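Local coordinates for protein N-(5'-phosphoribosyl)anthranilate isomerase (Jonesia denitrificans, PDB 4WUI) that probably catalyses the isomerisation of N-(5-phospho-beta-D-ribosyl)anthranilate to 1-(2-carboxyphenylamino)-1-deoxy-D-ribulose 5-phosphate, the third step from chorismate to L-tryptophan, at residues 9-12 against 16-19; 28-33 against 50-55; 69-74 against 98-103; 82-87 against 91-96; 107-112 against 141-146. All blocks are in the same frame, centred on the assembly; numbering follows the deposited sequence.

Interaction 1: residues 9-12 against 16-19; sequences CGLT and AIDA
With CG of Leu11 anti to its carbonyl carbon (chi1 -83°), the isobutyl group reaches across to Ala16 and Ile17 in the first turns of helix 14-22. CD2 does most of the touching. Leu11 CD2 lies 3.9 Å from CB of Ala16 and, on the backbone of the helix, 3.8 Å from the carbonyl carbon of Ala16, with the backbone N of Ile17 at the same range. CG of Leu11 also meets the Ala16 methyl, so that small side chain nestles against the branch point of the leucine and not against one methyl alone. Ile17 offers CG1, 4.2 Å from Leu11 CD2, at the margin of the contact. This is the first beta-to-alpha connection of a TIM barrel: residues 9-12 leave strand 5-8 and lead into the helix that packs outside it. Leu11 is thereby set between helix and sheet, its side chain also touching Ile28 on strand 27-32 and Lys188 on strand 187-188. No hydrogen bond links the two segments, and all three residues that meet are buried. Asp13 OD1 accepts from the backbone N of Ala16 in the first turn of the helix, and Thr12 OG1 is tied to the carbonyl of Gly186.

Interaction 2: residues 28-33 against 50-55; sequences IGFVHA and ATVDCT
The Phe30 ring meets Val52 at its edge, near the ring plane, while CG2 of Ile28 sits over one face, 3.5 Å above the plane and displaced toward the rim. The ring belongs to strand 27-32 of the TIM barrel, and Val52 to the connection that leaves helix 42-50 for the next strand, 57-62; the contact therefore packs the outer side of the sheet against an alpha-to-beta loop. Val52 CG2 is shared by both partners, 4.1 Å from CZ of Phe30 and 4.3 Å from CD1 of Ile28. The phenylalanine and the valine point at each other from the two sides of the contact. With CG1 anti to its backbone N (chi1 178°), Val52 leaves CG2 to face the strand. Ile28 and Phe30, two residues apart, thus present one apolar surface to the single valine. Leu48 and Thr49 of helix 42-50 also touch the phenylalanine, and Gln21 of helix 14-22 touches Val52. No hydrogen bond crosses between the segments. Beyond Val52 the loop is shaped by an Asx turn: Asp53 OD1 accepts from Thr55 N, which approaches 54° out of the carboxylate plane. The same oxygen uses its syn lone pair for the hydroxyl of Thr55, with OG1 2.8 Å from Asp53 OD1.

Interaction 3: residues 69-74 against 98-103; sequences DALALA and ARFPRV
Leu71 lays its two methyls against consecutive residues where helix 90-99 ends, Arg99 in its last turn and Phe100 just beyond: CD2 is 3.6 Å from CB of Phe100, and CD1 is 4.0 Å from both CB and CD of Arg99. The leucine and the phenylalanine pass side by side, pointing opposite ways. One turn further along helix 67-77, Ala74 meets the ring of Phe100 in a CH-pi contact, its CB 4.2 Å from the ring centroid and 26° off the normal. That methyl lies nearest CE1, toward the rim. Pro101 CD takes the opposite face, so the ring is held between the alanine and its own neighbour in sequence. A chi1 of -171°, which puts CG of Phe100 anti to the backbone N, turns the ring in toward Ala74. In the TIM barrel helices 67-77 and 90-99 are successive outer helices, and Phe100, in the loop after the second, packs against the first; Leu82 of strand 81-84 touches both Leu71 and Phe100. At the outer margin Arg99 contributes only the aliphatic part of its chain. Its guanidinium leads away to Tyr95, with NH1 hydrogen-bonded to the tyrosine carbonyl oxygen and a cation-pi contact to the ring.

Interaction 4: residues 82-87 against 91-96; sequences LQLHGQ and DDVAYA
From CB of Leu84, which points at residues 91-96 of helix 90-99, the side chain runs out through CG, anti to the carbonyl carbon (chi1 -58°), and ends with CD1 on the helix surface. That one methyl makes all the contacts of the residue across the pair. Leu84 CD1 rests 3.8 Å from CA of Val93 and 4.0 Å from Val93 CG2, so it touches backbone and side chain of the valine together. The same Leu84 CD1 reaches CB of Ala96, one turn on, at 4.2 Å, and lies 4.3 Å from the carbonyl oxygen of Asp92. Strand and helix belong to one beta-alpha-beta unit of the TIM barrel, in which strand 81-84 is followed by helix 90-99 and strand 103-108. Their short segments run antiparallel at 173°, with axes 10.2 Å apart, as expected when the chain turns back over the outside of the sheet. Leu84 and Val93 cross at a slant. Leu82, two residues earlier on the same side of the strand, brings CD2 to the Ala96 methyl, which is thus met by both leucines. Val62 of strand 57-62 and Val103 of strand 103-108 touch Leu84 as well, extending this buried apolar layer along the sheet. Beyond the strand the chain is held by a side-chain bond of its own. His85 donates through ND1 almost exactly in its ring plane, and the acceptor, Gln87 OE1, is 2.6 Å from His85 ND1 at an N-H...O angle of 154°.

Interaction 5: residues 107-112 against 141-146; sequences TSLSAS and AALAHR
Strand 103-108 gives way to a 3-10 turn at 109-111, and this turn brings the CA of Leu109 to 8.5 Å from that of Leu143, in a loop that itself holds two short 3-10 turns. Leu109 is wedged into that loop. Leu109 CD1 lies 3.2 Å from the carbonyl oxygen of Ala142, a close approach of methyl to oxygen, and 4.0 Å from CD1 of Leu143. Leu109 CD2 instead meets CD of Arg146, 4.0 Å away. Both leucine-to-partner crossings are slanted. The arginine runs extended from CG to NE and then turns its guanidinium back over its own loop: Arg146 NH1 donates to Leu143 O at 3.0 Å and more weakly to Ala141 O. The backbone N of Arg146 reaches the same Leu143 oxygen from the opposite face of the carbonyl plane, while CE1 of His145 lies over one guanidinium face. A serine in place of Arg146 would probably leave Leu109 CD2 without the CD methylene it packs on and Leu143 O without its side-chain donor. Leu109 and Leu143 both also touch Leu127 of strand 124-128, which places this contact between loops that follow neighbouring strands of the TIM barrel.

In the fold
No hydrogen bond or salt bridge crosses any of the five contacts, carried mainly by apolar side chains round one barrel. Interactions 1, 2 and 4 are buried, each packing on the outer side of the sheet, against a helix in 1 and 4 and a loop in 2; interactions 3 and 5 are partly buried, each with an arginine's aliphatic stem at its margin. The Leu11 N to Gly29 O hydrogen bond joins 1 and 2. Interactions 3 and 4 share helix 90-99, 4 nested within the loop of 3. Interaction 5 lies across the chain's centre from 1 and 2, about 28 Å between centres. Aromatic rings enter only interactions 2 and 3, by an edge and a face respectively.

Interaction 1: residues 9-12 against 16-19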
# COMPACT_ATOMS: atom_id res chain seq x y z
N CYS A 9 -3.77 -2.02 -3.02
CA CYS A 9 -3.14 -3.19 -2.42
C CYS A 9 -4.06 -4.39 -2.43
O CYS A 9 -5.27 -4.26 -2.34
CB CYS A 9 -2.70 -2.88 -0.99
SG CYS A 9 -1.45 -4.05 -0.41
N GLY A 10 -3.49 -5.58 -2.48
CA GLY A 10 -4.29 -6.77 -2.34
C GLY A 10 -5.12 -7.13 -3.55
O GLY A 10 -6.27 -7.55 -3.41
N LEU A 11 -4.53 -7.01 -4.75
CA LEU A 11 -5.22 -7.43 -5.96
C LEU A 11 -5.00 -8.91 -6.18
O LEU A 11 -3.95 -9.46 -5.87
CB LEU A 11 -4.74 -6.64 -7.17
CG LEU A 11 -5.43 -5.25 -7.34
CD1 LEU A 11 -5.20 -4.30 -6.23
CD2 LEU A 11 -5.06 -4.64 -8.68
N THR A 12 -5.99 -9.56 -6.79
CA THR A 12 -5.93 -11.01 -6.96
C THR A 12 -6.29 -11.51 -8.35
O THR A 12 -6.20 -12.73 -8.59
CB THR A 12 -6.83 -11.71 -5.92
OG1 THR A 12 -8.19 -11.31 -6.17
CG2 THR A 12 -6.43 -11.39 -4.50
N ALA A 16 -9.04 -6.93 -11.88
CA ALA A 16 -8.64 -5.80 -11.03
C ALA A 16 -7.41 -5.08 -11.58
O ALA A 16 -7.37 -3.85 -11.55
CB ALA A 16 -8.42 -6.28 -9.63
N ILE A 17 -6.43 -5.81 -12.07
CA ILE A 17 -5.25 -5.19 -12.66
C ILE A 17 -5.67 -4.29 -13.81
O ILE A 17 -5.14 -3.16 -13.93
CB ILE A 17 -4.21 -6.23 -13.12
CG1 ILE A 17 -3.60 -6.93 -11.88
CG2 ILE A 17 -3.12 -5.59 -13.97
CD1 ILE A 17 -2.64 -8.06 -12.20
N ASP A 18 -6.59 -4.75 -14.67
CA ASP A 18 -7.02 -3.94 -15.78
C ASP A 18 -7.60 -2.61 -15.30
O ASP A 18 -7.35 -1.55 -15.91
CB ASP A 18 -8.10 -4.69 -16.59
CG ASP A 18 -7.55 -5.83 -17.42
OD1 ASP A 18 -6.32 -5.88 -17.60
OD2 ASP A 18 -8.36 -6.65 -17.89
N ALA A 19 -8.39 -2.65 -14.24
CA ALA A 19 -8.97 -1.41 -13.70
C ALA A 19 -7.89 -0.50 -13.14
O ALA A 19 -7.94 0.73 -13.30
CB ALA A 19 -10.00 -1.74 -12.64

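Interaction 2: residues 28-33 against 50-55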
# COMPACT_ATOMS: atom_id res chain seq x y z
N ILE A 28 0.66 -1.46 -7.46
CA ILE A 28 -0.25 -2.57 -7.18
C ILE A 28 0.44 -3.49 -6.20
O ILE A 28 1.60 -3.90 -6.43
CB ILE A 28 -0.61 -3.37 -8.46
CG1 ILE A 28 -1.51 -2.54 -9.37
CG2 ILE A 28 -1.25 -4.70 -8.09
CD1 ILE A 28 -1.69 -3.13 -10.80
N GLY A 29 -0.25 -3.83 -5.11
CA GLY A 29 0.23 -4.81 -4.16
C GLY A 29 -0.37 -6.19 -4.35
O GLY A 29 -1.56 -6.33 -4.56
N PHE A 30 0.49 -7.19 -4.22
CA PHE A 30 0.14 -8.61 -4.24
C PHE A 30 0.50 -9.16 -2.87
O PHE A 30 1.67 -9.13 -2.47
CB PHE A 30 0.91 -9.33 -5.34
CG PHE A 30 0.61 -8.81 -6.72
CD1 PHE A 30 -0.69 -8.84 -7.23
CD2 PHE A 30 1.60 -8.30 -7.53
CE1 PHE A 30 -0.96 -8.35 -8.51
CE2 PHE A 30 1.30 -7.81 -8.81
CZ PHE A 30 0.03 -7.85 -9.28
N VAL A 31 -0.51 -9.62 -2.15
CA VAL A 31 -0.34 -10.06 -0.78
C VAL A 31 0.02 -11.54 -0.71
O VAL A 31 -0.65 -12.38 -1.31
CB VAL A 31 -1.62 -9.78 0.02
CG1 VAL A 31 -1.60 -10.44 1.40
CG2 VAL A 31 -1.85 -8.29 0.13
N HIS A 32 1.08 -11.84 0.04
CA HIS A 32 1.47 -13.18 0.37
C HIS A 32 1.48 -13.25 1.88
O HIS A 32 2.39 -12.73 2.52
CB HIS A 32 2.84 -13.51 -0.20
CG HIS A 32 3.27 -14.91 0.08
ND1 HIS A 32 2.78 -16.01 -0.60
CD2 HIS A 32 4.16 -15.38 0.97
CE1 HIS A 32 3.34 -17.10 -0.12
NE2 HIS A 32 4.19 -16.75 0.83
N ALA A 33 0.40 -13.79 2.43
CA ALA A 33 0.12 -13.75 3.87
C ALA A 33 -1.04 -14.71 4.07
O ALA A 33 -2.19 -14.36 3.83
CB ALA A 33 -0.28 -12.35 4.32
N ALA A 50 3.92 -10.37 -13.87
CA ALA A 50 4.41 -10.29 -15.23
C ALA A 50 3.43 -9.59 -16.16
O ALA A 50 3.82 -9.14 -17.22
CB ALA A 50 4.73 -11.68 -15.76
N THR A 51 2.16 -9.49 -15.77
CA THR A 51 1.17 -8.83 -16.62
C THR A 51 1.13 -7.31 -16.43
O THR A 51 0.50 -6.64 -17.22
CB THR A 51 -0.26 -9.36 -16.40
OG1 THR A 51 -0.78 -8.92 -15.15
CG2 THR A 51 -0.32 -10.89 -16.48
N VAL A 52 1.77 -6.78 -15.40
CA VAL A 52 1.71 -5.35 -15.08
C VAL A 52 2.78 -4.61 -15.90
O VAL A 52 3.93 -5.07 -15.96
CB VAL A 52 1.94 -5.15 -13.56
CG1 VAL A 52 1.92 -3.67 -13.22
CG2 VAL A 52 0.90 -5.89 -12.76
N ASP A 53 2.43 -3.49 -16.51
CA ASP A 53 3.46 -2.77 -17.31
C ASP A 53 4.37 -1.90 -16.45
O ASP A 53 4.22 -1.84 -15.22
CB ASP A 53 2.86 -2.01 -18.49
CG ASP A 53 2.16 -0.72 -18.11
OD1 ASP A 53 2.28 -0.24 -16.95
OD2 ASP A 53 1.50 -0.17 -19.01
N CYS A 54 5.33 -1.22 -17.08
CA CYS A 54 6.39 -0.54 -16.34
C CYS A 54 5.92 0.79 -15.78
O CYS A 54 6.72 1.51 -15.17
CB CYS A 54 7.64 -0.32 -17.20
SG CYS A 54 7.39 0.98 -18.49
N THR A 55 4.65 1.14 -15.99
CA THR A 55 4.12 2.39 -15.39
C THR A 55 3.58 2.21 -13.99
O THR A 55 3.09 3.17 -13.37
CB THR A 55 3.05 3.05 -16.27
OG1 THR A 55 1.81 2.35 -16.14
CG2 THR A 55 3.49 3.12 -17.71

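Interaction 3: residues 69-74 against 98-103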
# COMPACT_ATOMS: atom_id res chain seq x y z
N ASP A 69 13.09 -15.82 3.37
CA ASP A 69 12.13 -16.37 2.42
C ASP A 69 11.38 -15.27 1.67
O ASP A 69 11.09 -15.41 0.48
CB ASP A 69 11.12 -17.27 3.12
CG ASP A 69 11.68 -18.58 3.60
OD1 ASP A 69 12.86 -18.91 3.31
OD2 ASP A 69 10.88 -19.33 4.21
N ALA A 70 11.07 -14.19 2.37
CA ALA A 70 10.40 -13.07 1.74
C ALA A 70 11.27 -12.44 0.67
O ALA A 70 10.80 -12.08 -0.41
CB ALA A 70 9.98 -12.04 2.77
N LEU A 71 12.57 -12.31 0.97
CA LEU A 71 13.52 -11.82 -0.01
C LEU A 71 13.59 -12.73 -1.22
O LEU A 71 13.58 -12.27 -2.36
CB LEU A 71 14.90 -11.68 0.64
CG LEU A 71 15.07 -10.47 1.53
CD1 LEU A 71 16.29 -10.64 2.41
CD2 LEU A 71 15.18 -9.20 0.69
N ALA A 72 13.67 -14.03 -0.98
CA ALA A 72 13.72 -15.00 -2.08
C ALA A 72 12.47 -14.89 -2.96
O ALA A 72 12.55 -14.97 -4.19
CB ALA A 72 13.89 -16.41 -1.55
N LEU A 73 11.32 -14.70 -2.31
CA LEU A 73 10.06 -14.58 -3.05
C LEU A 73 9.99 -13.26 -3.83
O LEU A 73 9.51 -13.23 -4.97
CB LEU A 73 8.89 -14.67 -2.07
CG LEU A 73 7.50 -14.68 -2.71
CD1 LEU A 73 7.33 -15.85 -3.66
CD2 LEU A 73 6.47 -14.76 -1.60
N ALA A 74 10.50 -12.18 -3.27
CA ALA A 74 10.56 -10.93 -4.01
C ALA A 74 11.39 -11.08 -5.25
O ALA A 74 11.03 -10.59 -6.33
CB ALA A 74 11.11 -9.81 -3.13
N ALA A 98 19.32 -4.09 2.95
CA ALA A 98 20.67 -4.29 2.45
C ALA A 98 20.70 -5.26 1.26
O ALA A 98 21.68 -5.28 0.49
CB ALA A 98 21.58 -4.82 3.55
N ARG A 99 19.66 -6.07 1.12
CA ARG A 99 19.65 -7.22 0.20
C ARG A 99 18.68 -7.09 -0.96
O ARG A 99 18.65 -7.97 -1.81
CB ARG A 99 19.38 -8.49 1.01
CG ARG A 99 20.55 -8.89 1.88
CD ARG A 99 20.18 -9.92 2.93
NE ARG A 99 21.33 -10.32 3.73
CZ ARG A 99 21.85 -9.59 4.70
NH1 ARG A 99 21.34 -8.41 5.02
NH2 ARG A 99 22.90 -10.04 5.37
N PHE A 100 17.86 -6.04 -0.99
CA PHE A 100 16.84 -5.87 -2.05
C PHE A 100 16.71 -4.38 -2.28
O PHE A 100 16.80 -3.62 -1.33
CB PHE A 100 15.49 -6.50 -1.60
CG PHE A 100 14.48 -6.55 -2.71
CD1 PHE A 100 14.53 -7.54 -3.69
CD2 PHE A 100 13.53 -5.54 -2.84
CE1 PHE A 100 13.66 -7.55 -4.74
CE2 PHE A 100 12.66 -5.55 -3.91
CZ PHE A 100 12.73 -6.55 -4.86
N PRO A 101 16.55 -3.94 -3.56
CA PRO A 101 16.68 -2.51 -3.89
C PRO A 101 15.64 -1.57 -3.26
O PRO A 101 15.99 -0.42 -2.97
CB PRO A 101 16.55 -2.50 -5.43
CG PRO A 101 17.15 -3.81 -5.80
CD PRO A 101 16.63 -4.76 -4.78
N ARG A 102 14.42 -2.05 -3.06
CA ARG A 102 13.29 -1.20 -2.65
C ARG A 102 12.49 -1.92 -1.59
O ARG A 102 11.82 -2.90 -1.87
CB ARG A 102 12.40 -0.86 -3.84
CG ARG A 102 13.12 -0.23 -5.02
CD ARG A 102 12.18 0.17 -6.13
NE ARG A 102 11.32 1.25 -5.70
CZ ARG A 102 10.25 1.64 -6.37
NH1 ARG A 102 9.95 1.11 -7.56
NH2 ARG A 102 9.46 2.56 -5.86
N VAL A 103 12.62 -1.45 -0.34
CA VAL A 103 11.94 -2.03 0.82
C VAL A 103 11.07 -0.97 1.47
O VAL A 103 11.53 0.15 1.71
CB VAL A 103 12.93 -2.65 1.81
CG1 VAL A 103 12.23 -3.14 3.07
CG2 VAL A 103 13.72 -3.77 1.13

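Interaction 4: residues 82-87 against 91-96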
# COMPACT_ATOMS: atom_id res chain seq x y z
N LEU A 82 9.51 -4.77 -2.05
CA LEU A 82 9.13 -5.64 -0.94
C LEU A 82 8.58 -4.80 0.19
O LEU A 82 9.30 -3.96 0.75
CB LEU A 82 10.35 -6.44 -0.48
CG LEU A 82 10.14 -7.33 0.75
CD1 LEU A 82 9.07 -8.38 0.53
CD2 LEU A 82 11.45 -8.01 1.14
N GLN A 83 7.29 -4.98 0.54
CA GLN A 83 6.64 -4.27 1.61
C GLN A 83 6.45 -5.21 2.81
O GLN A 83 5.82 -6.27 2.69
CB GLN A 83 5.27 -3.71 1.17
CG GLN A 83 4.51 -3.02 2.26
CD GLN A 83 3.14 -2.56 1.84
OE1 GLN A 83 2.96 -2.02 0.75
NE2 GLN A 83 2.16 -2.76 2.70
N LEU A 84 6.98 -4.80 3.97
CA LEU A 84 6.97 -5.57 5.19
C LEU A 84 5.92 -5.01 6.14
O LEU A 84 5.96 -3.83 6.51
CB LEU A 84 8.35 -5.49 5.85
CG LEU A 84 9.50 -5.96 5.00
CD1 LEU A 84 10.83 -5.71 5.70
CD2 LEU A 84 9.34 -7.40 4.59
N HIS A 85 5.01 -5.87 6.58
CA HIS A 85 4.03 -5.44 7.56
C HIS A 85 4.67 -5.22 8.93
O HIS A 85 5.86 -5.50 9.16
CB HIS A 85 2.94 -6.48 7.64
CG HIS A 85 1.62 -5.95 8.09
ND1 HIS A 85 0.98 -6.38 9.24
CD2 HIS A 85 0.77 -5.07 7.49
CE1 HIS A 85 -0.19 -5.78 9.34
NE2 HIS A 85 -0.34 -4.97 8.30
N GLY A 86 3.89 -4.71 9.87
CA GLY A 86 4.42 -4.26 11.14
C GLY A 86 4.93 -5.34 12.09
O GLY A 86 5.63 -5.01 13.06
N GLN A 87 4.64 -6.60 11.80
CA GLN A 87 5.18 -7.70 12.60
C GLN A 87 6.69 -7.79 12.50
O GLN A 87 7.32 -8.33 13.39
CB GLN A 87 4.58 -9.08 12.21
CG GLN A 87 3.10 -9.31 12.47
CD GLN A 87 2.26 -8.98 11.27
OE1 GLN A 87 2.54 -8.02 10.54
NE2 GLN A 87 1.21 -9.78 11.04
N ASP A 91 15.26 -4.95 12.86
CA ASP A 91 16.42 -5.63 12.30
C ASP A 91 16.07 -6.28 10.97
O ASP A 91 16.89 -6.27 10.05
CB ASP A 91 16.96 -6.71 13.25
CG ASP A 91 17.64 -6.16 14.48
OD1 ASP A 91 17.70 -4.93 14.67
OD2 ASP A 91 18.15 -7.01 15.26
N ASP A 92 14.89 -6.88 10.87
CA ASP A 92 14.49 -7.53 9.63
C ASP A 92 14.33 -6.52 8.49
O ASP A 92 14.67 -6.81 7.34
CB ASP A 92 13.17 -8.29 9.81
CG ASP A 92 13.32 -9.63 10.49
OD1 ASP A 92 14.46 -10.05 10.80
OD2 ASP A 92 12.27 -10.27 10.68
N VAL A 93 13.81 -5.33 8.81
CA VAL A 93 13.66 -4.30 7.79
C VAL A 93 15.03 -3.98 7.20
O VAL A 93 15.19 -3.92 5.97
CB VAL A 93 12.98 -3.05 8.34
CG1 VAL A 93 12.98 -1.93 7.30
CG2 VAL A 93 11.57 -3.36 8.83
N ALA A 94 16.04 -3.78 8.05
CA ALA A 94 17.36 -3.40 7.57
C ALA A 94 18.07 -4.57 6.88
O ALA A 94 18.83 -4.35 5.93
CB ALA A 94 18.19 -2.86 8.72
N TYR A 95 17.84 -5.78 7.35
CA TYR A 95 18.38 -6.97 6.71
C TYR A 95 17.90 -7.01 5.27
O TYR A 95 18.67 -7.22 4.32
CB TYR A 95 17.92 -8.22 7.48
CG TYR A 95 18.38 -9.53 6.90
CD1 TYR A 95 19.57 -10.12 7.30
CD2 TYR A 95 17.60 -10.21 5.98
CE1 TYR A 95 20.00 -11.32 6.79
CE2 TYR A 95 18.02 -11.43 5.46
CZ TYR A 95 19.21 -11.98 5.86
OH TYR A 95 19.58 -13.19 5.32
N ALA A 96 16.59 -6.79 5.08
CA ALA A 96 16.02 -6.74 3.75
C ALA A 96 16.53 -5.57 2.92
O ALA A 96 16.84 -5.72 1.75
CB ALA A 96 14.50 -6.73 3.84

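Interaction 5: residues 107-112 against 141-146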
# COMPACT_ATOMS: atom_id res chain seq x y z
N THR A 107 3.62 0.28 9.24
CA THR A 107 3.35 0.32 10.66
C THR A 107 2.01 0.98 10.92
O THR A 107 1.34 1.44 10.02
CB THR A 107 4.44 1.08 11.43
OG1 THR A 107 4.28 0.89 12.84
CG2 THR A 107 4.44 2.57 11.09
N SER A 108 1.61 1.03 12.17
CA SER A 108 0.36 1.69 12.45
C SER A 108 0.54 2.61 13.59
O SER A 108 1.45 2.47 14.37
CB SER A 108 -0.69 0.67 12.76
OG SER A 108 -0.28 0.01 13.92
N LEU A 109 -0.34 3.60 13.71
CA LEU A 109 -0.10 4.59 14.74
C LEU A 109 -0.25 4.05 16.13
O LEU A 109 0.43 4.52 17.04
CB LEU A 109 -1.01 5.79 14.55
CG LEU A 109 -0.48 6.73 13.48
CD1 LEU A 109 -1.42 7.89 13.35
CD2 LEU A 109 0.93 7.27 13.79
N SER A 110 -1.09 3.04 16.29
CA SER A 110 -1.32 2.46 17.61
C SER A 110 -0.09 1.72 18.10
O SER A 110 0.03 1.41 19.28
CB SER A 110 -2.53 1.52 17.60
OG SER A 110 -2.37 0.53 16.60
N ALA A 111 0.84 1.42 17.19
CA ALA A 111 2.05 0.70 17.57
C ALA A 111 3.16 1.64 18.05
O ALA A 111 4.29 1.20 18.25
CB ALA A 111 2.56 -0.13 16.40
N SER A 112 2.83 2.92 18.22
CA SER A 112 3.83 3.95 18.55
C SER A 112 5.13 3.81 17.72
O SER A 112 6.23 3.67 18.26
CB SER A 112 4.12 3.90 20.06
OG SER A 112 4.87 5.02 20.49
N ALA A 141 -6.66 15.19 13.04
CA ALA A 141 -5.90 15.32 14.26
C ALA A 141 -5.12 14.08 14.61
O ALA A 141 -4.14 14.15 15.36
CB ALA A 141 -6.78 15.68 15.41
N ALA A 142 -5.56 12.92 14.11
CA ALA A 142 -4.87 11.66 14.39
C ALA A 142 -3.51 11.56 13.70
O ALA A 142 -2.69 10.69 14.06
CB ALA A 142 -5.74 10.49 14.00
N LEU A 143 -3.28 12.38 12.67
CA LEU A 143 -2.02 12.37 11.91
C LEU A 143 -1.28 13.64 12.38
O LEU A 143 -0.62 13.60 13.42
CB LEU A 143 -2.27 12.29 10.40
CG LEU A 143 -2.56 10.91 9.76
CD1 LEU A 143 -1.41 9.95 9.92
CD2 LEU A 143 -3.83 10.31 10.29
N ALA A 144 -1.43 14.75 11.66
CA ALA A 144 -1.03 16.07 12.14
C ALA A 144 0.47 16.09 12.45
O ALA A 144 1.25 15.84 11.53
CB ALA A 144 -1.96 16.50 13.30
N HIS A 145 0.87 16.38 13.69
CA HIS A 145 2.29 16.44 14.01
C HIS A 145 3.03 15.13 13.78
O HIS A 145 4.26 15.13 13.74
CB HIS A 145 2.54 16.95 15.43
CG HIS A 145 2.13 16.01 16.51
ND1 HIS A 145 0.87 16.01 17.08
CD2 HIS A 145 2.82 15.02 17.13
CE1 HIS A 145 0.80 15.05 17.99
NE2 HIS A 145 1.97 14.45 18.05
N ARG A 146 2.31 14.02 13.66
CA ARG A 146 2.92 12.71 13.45
C ARG A 146 3.25 12.43 11.99
O ARG A 146 3.89 11.42 11.69
CB ARG A 146 1.98 11.62 13.93
CG ARG A 146 1.56 11.75 15.36
CD ARG A 146 0.42 10.80 15.66
NE ARG A 146 -0.19 11.07 16.95
CZ ARG A 146 -1.10 12.04 17.18
NH1 ARG A 146 -1.50 12.85 16.21
NH2 ARG A 146 -1.61 12.17 18.40